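Local coordinates for uncharacterized protein (Bacteroides ovatus CL02T12C04, PDB 6PTM) that probably acts as an exo-carrageenase of glycoside hydrolase family 42, removing sugar units from the ends of carrageenan chains, at residues V156-V164 / V460-N468. Numbering follows the deposited sequence.
Sequences VKVDKDMLV and VSPDKVMFN
Asp161, in the type II' turn of the beta hairpin formed by strands 157-159 and 162-165, brings its CA within 4.0 Å of the CA of Lys464, on the loop that joins helix 448-460 to strand 466-471. The hairpin thus abuts a helix-to-strand connection of what is probably a (beta/alpha)8 (TIM) barrel, consistent with a GH42 enzyme, and the backbones are linked across the contact by a weak bond from Val465 N to Lys160 O (3.5 Å, 126° at the hydrogen). Water 1 reinforces this link, accepting from Val465 N at 2.9 Å while donating weakly to Lys160 O.

Val465 is the main apolar contact on the loop. Its CG2, anti to the carbonyl carbon (CG1 takes the position anti to N, chi1 159°), sits against the backbone carbonyl Met162 O at 3.4 Å, and also reaches CG1 of Val158 at 3.9 Å and lies near CG of Leu163. Lys160 lies alongside Asp463 in the exposed part of the contact. In this one of two modelled conformers the lysine chain is extended and its NZ stays 4.2 Å from Asp463 OD2, too far to count as a salt bridge. The charge of Asp161 is met by Arg559, from helix 551-559, which pairs with OD2. The ammonium of Lys464 lies among four acceptors, one more than its protons: Ser461 OG and the carbonyls of Thr415, Arg416 and Ser418, the last its strongest partner outside the loop, pinning the loop to helix 411-417 and its end. Water 2 lies 2.6 Å from Asp463 OD1 and, more weakly held there, 2.9 Å from Asp161 OD2.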
ATOM      1  N   VAL A 156      12.435  -4.129 -18.086  1.00 20.23           N
ATOM      2  CA  VAL A 156      12.348  -3.297 -16.840  1.00 18.12           C
ATOM      3  C   VAL A 156      13.235  -3.927 -15.774  1.00 19.04           C
ATOM      4  O   VAL A 156      13.221  -5.180 -15.618  1.00 16.80           O
ATOM      5  CB  VAL A 156      10.893  -3.120 -16.361  1.00 17.73           C
ATOM      6  CG1 VAL A 156      10.801  -2.332 -15.059  1.00 19.55           C
ATOM      7  CG2 VAL A 156      10.084  -2.394 -17.399  1.00 18.43           C
ATOM      8  N   LYS A 157      13.971  -3.094 -15.053  1.00 18.42           N
ATOM      9  CA  LYS A 157      14.801  -3.544 -13.912  1.00 18.90           C
ATOM     10  C   LYS A 157      14.489  -2.720 -12.661  1.00 18.45           C
ATOM     11  O   LYS A 157      14.106  -1.515 -12.773  1.00 17.41           O
ATOM     12  CB  LYS A 157      16.284  -3.408 -14.258  1.00 21.10           C
ATOM     13  CG  LYS A 157      16.730  -4.147 -15.508  1.00 23.17           C
ATOM     14  CD  LYS A 157      16.727  -5.646 -15.362  1.00 25.81           C
ATOM     15  CE  LYS A 157      17.129  -6.315 -16.658  1.00 26.89           C
ATOM     16  NZ  LYS A 157      16.962  -7.780 -16.538  1.00 27.58           N
ATOM     17  N   VAL A 158      14.690  -3.335 -11.496  1.00 17.33           N
ATOM     18  CA  VAL A 158      14.642  -2.624 -10.203  1.00 16.37           C
ATOM     19  C   VAL A 158      15.971  -1.915 -10.035  1.00 17.75           C
ATOM     20  O   VAL A 158      17.034  -2.558 -10.201  1.00 16.15           O
ATOM     21  CB  VAL A 158      14.356  -3.546  -9.023  1.00 16.21           C
ATOM     22  CG1 VAL A 158      14.518  -2.785  -7.714  1.00 15.95           C
ATOM     23  CG2 VAL A 158      12.975  -4.138  -9.134  1.00 16.04           C
ATOM     24  N   ASP A 159      15.914  -0.641  -9.696  1.00 16.64           N
ATOM     25  CA  ASP A 159      17.127   0.106  -9.314  1.00 17.67           C
ATOM     26  C   ASP A 159      16.768   0.986  -8.118  1.00 16.85           C
ATOM     27  O   ASP A 159      16.072   2.003  -8.306  1.00 15.72           O
ATOM     28  CB  ASP A 159      17.649   0.867 -10.531  1.00 19.66           C
ATOM     29  CG  ASP A 159      18.895   1.684 -10.272  1.00 21.53           C
ATOM     30  OD1 ASP A 159      19.415   1.618  -9.166  1.00 20.67           O
ATOM     31  OD2 ASP A 159      19.289   2.399 -11.163  1.00 27.27           O
ATOM     32  N   LYS A 160      17.247   0.623  -6.940  1.00 16.09           N
ATOM     33  CA  LYS A 160      16.970   1.348  -5.668  0.50 16.08           C
ATOM     34  C   LYS A 160      15.444   1.472  -5.513  1.00 15.55           C
ATOM     35  O   LYS A 160      14.828   0.412  -5.386  1.00 14.72           O
ATOM     36  CB  LYS A 160      17.777   2.654  -5.652  0.50 17.23           C
ATOM     37  CG  LYS A 160      17.791   3.407  -4.329  0.50 17.16           C
ATOM     38  CD  LYS A 160      18.882   4.446  -4.245  0.50 17.86           C
ATOM     39  CE  LYS A 160      18.802   5.317  -3.005  0.50 17.87           C
ATOM     40  NZ  LYS A 160      19.823   6.388  -3.031  0.50 17.66           N
ATOM     41  N   ASP A 161      14.896   2.694  -5.527  1.00 13.19           N
ATOM     42  CA  ASP A 161      13.452   2.958  -5.290  1.00 13.32           C
ATOM     43  C   ASP A 161      12.725   3.082  -6.636  1.00 13.32           C
ATOM     44  O   ASP A 161      11.597   3.541  -6.640  1.00 12.84           O
ATOM     45  CB  ASP A 161      13.225   4.238  -4.471  1.00 12.81           C
ATOM     46  CG  ASP A 161      13.837   5.502  -5.051  1.00 13.03           C
ATOM     47  OD1 ASP A 161      14.683   5.388  -5.911  1.00 12.83           O
ATOM     48  OD2 ASP A 161      13.460   6.577  -4.626  1.00 13.36           O
ATOM     49  N   MET A 162      13.336   2.620  -7.723  1.00 13.21           N
ATOM     50  CA  MET A 162      12.683   2.807  -9.039  1.00 13.39           C
ATOM     51  C   MET A 162      12.567   1.524  -9.852  1.00 13.51           C
ATOM     52  O   MET A 162      13.351   0.615  -9.665  1.00 13.99           O
ATOM     53  CB  MET A 162      13.483   3.764  -9.932  1.00 14.58           C
ATOM     54  CG  MET A 162      13.858   5.071  -9.300  1.00 16.34           C
ATOM     55  SD  MET A 162      15.033   5.990 -10.297  1.00 18.29           S
ATOM     56  CE  MET A 162      16.545   5.138  -9.872  1.00 18.14           C
ATOM     57  N   LEU A 163      11.581   1.534 -10.740  1.00 14.40           N
ATOM     58  CA  LEU A 163      11.471   0.549 -11.833  1.00 14.19           C
ATOM     59  C   LEU A 163      11.994   1.335 -13.040  1.00 15.64           C
ATOM     60  O   LEU A 163      11.456   2.413 -13.320  1.00 14.69           O
ATOM     61  CB  LEU A 163      10.020   0.105 -11.993  1.00 14.57           C
ATOM     62  CG  LEU A 163       9.591  -0.963 -10.991  1.00 14.44           C
ATOM     63  CD1 LEU A 163       8.131  -1.305 -11.159  1.00 13.79           C
ATOM     64  CD2 LEU A 163      10.453  -2.207 -11.125  1.00 15.52           C
ATOM     65  N   VAL A 164      13.028   0.821 -13.695  1.00 14.24           N
ATOM     66  CA  VAL A 164      13.710   1.591 -14.769  1.00 15.79           C
ATOM     67  C   VAL A 164      13.496   0.966 -16.151  1.00 15.97           C
ATOM     68  O   VAL A 164      13.701  -0.228 -16.311  1.00 13.68           O
ATOM     69  CB  VAL A 164      15.211   1.725 -14.445  1.00 16.81           C
ATOM     70  CG1 VAL A 164      16.003   2.344 -15.579  1.00 17.96           C
ATOM     71  CG2 VAL A 164      15.451   2.479 -13.150  1.00 18.29           C
ATOM     72  N   VAL A 460      10.554   4.093   7.189  1.00 12.39           N
ATOM     73  CA  VAL A 460      11.371   2.914   7.573  1.00 14.56           C
ATOM     74  C   VAL A 460      12.415   2.625   6.489  1.00 14.93           C
ATOM     75  O   VAL A 460      13.627   2.512   6.846  1.00 15.95           O
ATOM     76  CB  VAL A 460      10.497   1.681   7.847  1.00 13.38           C
ATOM     77  CG1 VAL A 460      11.362   0.436   8.028  1.00 13.56           C
ATOM     78  CG2 VAL A 460       9.630   1.897   9.067  1.00 13.60           C
ATOM     79  N   SER A 461      11.977   2.554   5.218  1.00 14.43           N
ATOM     80  CA  SER A 461      12.814   2.177   4.046  1.00 13.90           C
ATOM     81  C   SER A 461      12.603   3.146   2.905  1.00 14.78           C
ATOM     82  O   SER A 461      11.740   2.918   2.061  1.00 14.00           O
ATOM     83  CB  SER A 461      12.491   0.792   3.587  1.00 14.08           C
ATOM     84  OG  SER A 461      12.832  -0.147   4.585  1.00 13.32           O
ATOM     85  N   PRO A 462      13.334   4.281   2.839  1.00 16.99           N
ATOM     86  CA  PRO A 462      13.103   5.237   1.751  1.00 17.82           C
ATOM     87  C   PRO A 462      13.590   4.788   0.365  1.00 17.76           C
ATOM     88  O   PRO A 462      13.124   5.402  -0.613  1.00 18.69           O
ATOM     89  CB  PRO A 462      13.842   6.512   2.211  1.00 17.90           C
ATOM     90  CG  PRO A 462      14.866   6.007   3.178  1.00 18.73           C
ATOM     91  CD  PRO A 462      14.287   4.771   3.841  1.00 17.27           C
ATOM     92  N   ASP A 463      14.439   3.752   0.260  1.00 16.82           N
ATOM     93  CA  ASP A 463      15.210   3.490  -0.988  1.00 18.33           C
ATOM     94  C   ASP A 463      14.813   2.163  -1.646  1.00 15.70           C
ATOM     95  O   ASP A 463      15.681   1.493  -2.262  1.00 16.43           O
ATOM     96  CB  ASP A 463      16.719   3.560  -0.697  1.00 21.59           C
ATOM     97  CG  ASP A 463      17.134   4.942  -0.200  1.00 25.10           C
ATOM     98  OD1 ASP A 463      16.422   5.929  -0.510  1.00 26.23           O
ATOM     99  OD2 ASP A 463      18.132   5.022   0.531  1.00 30.58           O
ATOM    100  N   LYS A 464      13.539   1.840  -1.597  1.00 13.32           N
ATOM    101  CA  LYS A 464      12.964   0.573  -2.095  1.00 12.56           C
ATOM    102  C   LYS A 464      11.753   0.837  -2.975  1.00 13.94           C
ATOM    103  O   LYS A 464      10.997   1.792  -2.738  1.00 14.32           O
ATOM    104  CB  LYS A 464      12.536  -0.345  -0.946  1.00 12.38           C
ATOM    105  CG  LYS A 464      13.685  -0.838  -0.091  1.00 12.10           C
ATOM    106  CD  LYS A 464      13.199  -1.588   1.151  1.00 11.88           C
ATOM    107  CE  LYS A 464      14.333  -1.956   2.071  1.00 11.50           C
ATOM    108  NZ  LYS A 464      13.806  -2.539   3.313  1.00 11.46           N
ATOM    109  N   VAL A 465      11.638   0.024  -4.011  1.00 14.35           N
ATOM    110  CA  VAL A 465      10.412  -0.108  -4.816  1.00 13.69           C
ATOM    111  C   VAL A 465       9.286  -0.529  -3.869  1.00 13.88           C
ATOM    112  O   VAL A 465       9.487  -1.354  -2.978  1.00 15.39           O
ATOM    113  CB  VAL A 465      10.676  -1.088  -5.961  1.00 14.05           C
ATOM    114  CG1 VAL A 465       9.428  -1.721  -6.568  1.00 14.93           C
ATOM    115  CG2 VAL A 465      11.512  -0.393  -7.019  1.00 15.11           C
ATOM    116  N   MET A 466       8.109   0.015  -4.099  1.00 13.42           N
ATOM    117  CA  MET A 466       6.893  -0.416  -3.399  1.00 13.20           C
ATOM    118  C   MET A 466       5.955  -1.126  -4.384  1.00 12.05           C
ATOM    119  O   MET A 466       5.553  -0.537  -5.407  1.00 10.84           O
ATOM    120  CB  MET A 466       6.194   0.762  -2.723  1.00 13.87           C
ATOM    121  CG  MET A 466       4.971   0.299  -1.940  1.00 15.46           C
ATOM    122  SD  MET A 466       3.916   1.695  -1.434  1.00 17.63           S
ATOM    123  CE  MET A 466       4.988   2.428  -0.196  1.00 17.54           C
ATOM    124  N   PHE A 467       5.553  -2.345  -4.028  1.00 12.50           N
ATOM    125  CA  PHE A 467       4.751  -3.240  -4.895  1.00 12.96           C
ATOM    126  C   PHE A 467       3.475  -3.630  -4.158  1.00 12.99           C
ATOM    127  O   PHE A 467       3.558  -4.391  -3.200  1.00 12.45           O
ATOM    128  CB  PHE A 467       5.573  -4.466  -5.291  1.00 13.60           C
ATOM    129  CG  PHE A 467       4.934  -5.342  -6.341  1.00 13.72           C
ATOM    130  CD1 PHE A 467       3.830  -4.937  -7.075  1.00 13.86           C
ATOM    131  CD2 PHE A 467       5.463  -6.593  -6.599  1.00 14.76           C
ATOM    132  CE1 PHE A 467       3.273  -5.765  -8.039  1.00 15.27           C
ATOM    133  CE2 PHE A 467       4.927  -7.402  -7.584  1.00 15.26           C
ATOM    134  CZ  PHE A 467       3.813  -7.002  -8.278  1.00 15.71           C
ATOM    135  N   ASN A 468       2.358  -3.025  -4.546  1.00 12.72           N
ATOM    136  CA  ASN A 468       1.007  -3.408  -4.075  1.00 13.94           C
ATOM    137  C   ASN A 468       0.537  -4.597  -4.912  1.00 13.62           C
ATOM    138  O   ASN A 468       0.204  -4.393  -6.071  1.00 13.00           O
ATOM    139  CB  ASN A 468       0.033  -2.232  -4.116  1.00 14.09           C
ATOM    140  CG  ASN A 468      -1.273  -2.567  -3.444  1.00 15.22           C
ATOM    141  OD1 ASN A 468      -1.701  -3.735  -3.446  1.00 16.96           O
ATOM    142  ND2 ASN A 468      -1.939  -1.532  -2.934  1.00 14.87           N
TER
HETATM  143  O   HOH W   1      13.235  -2.383  -4.191  1.00 12.31           O
HETATM  144  O   HOH W   2      15.465   7.037  -2.631  1.00 24.71           O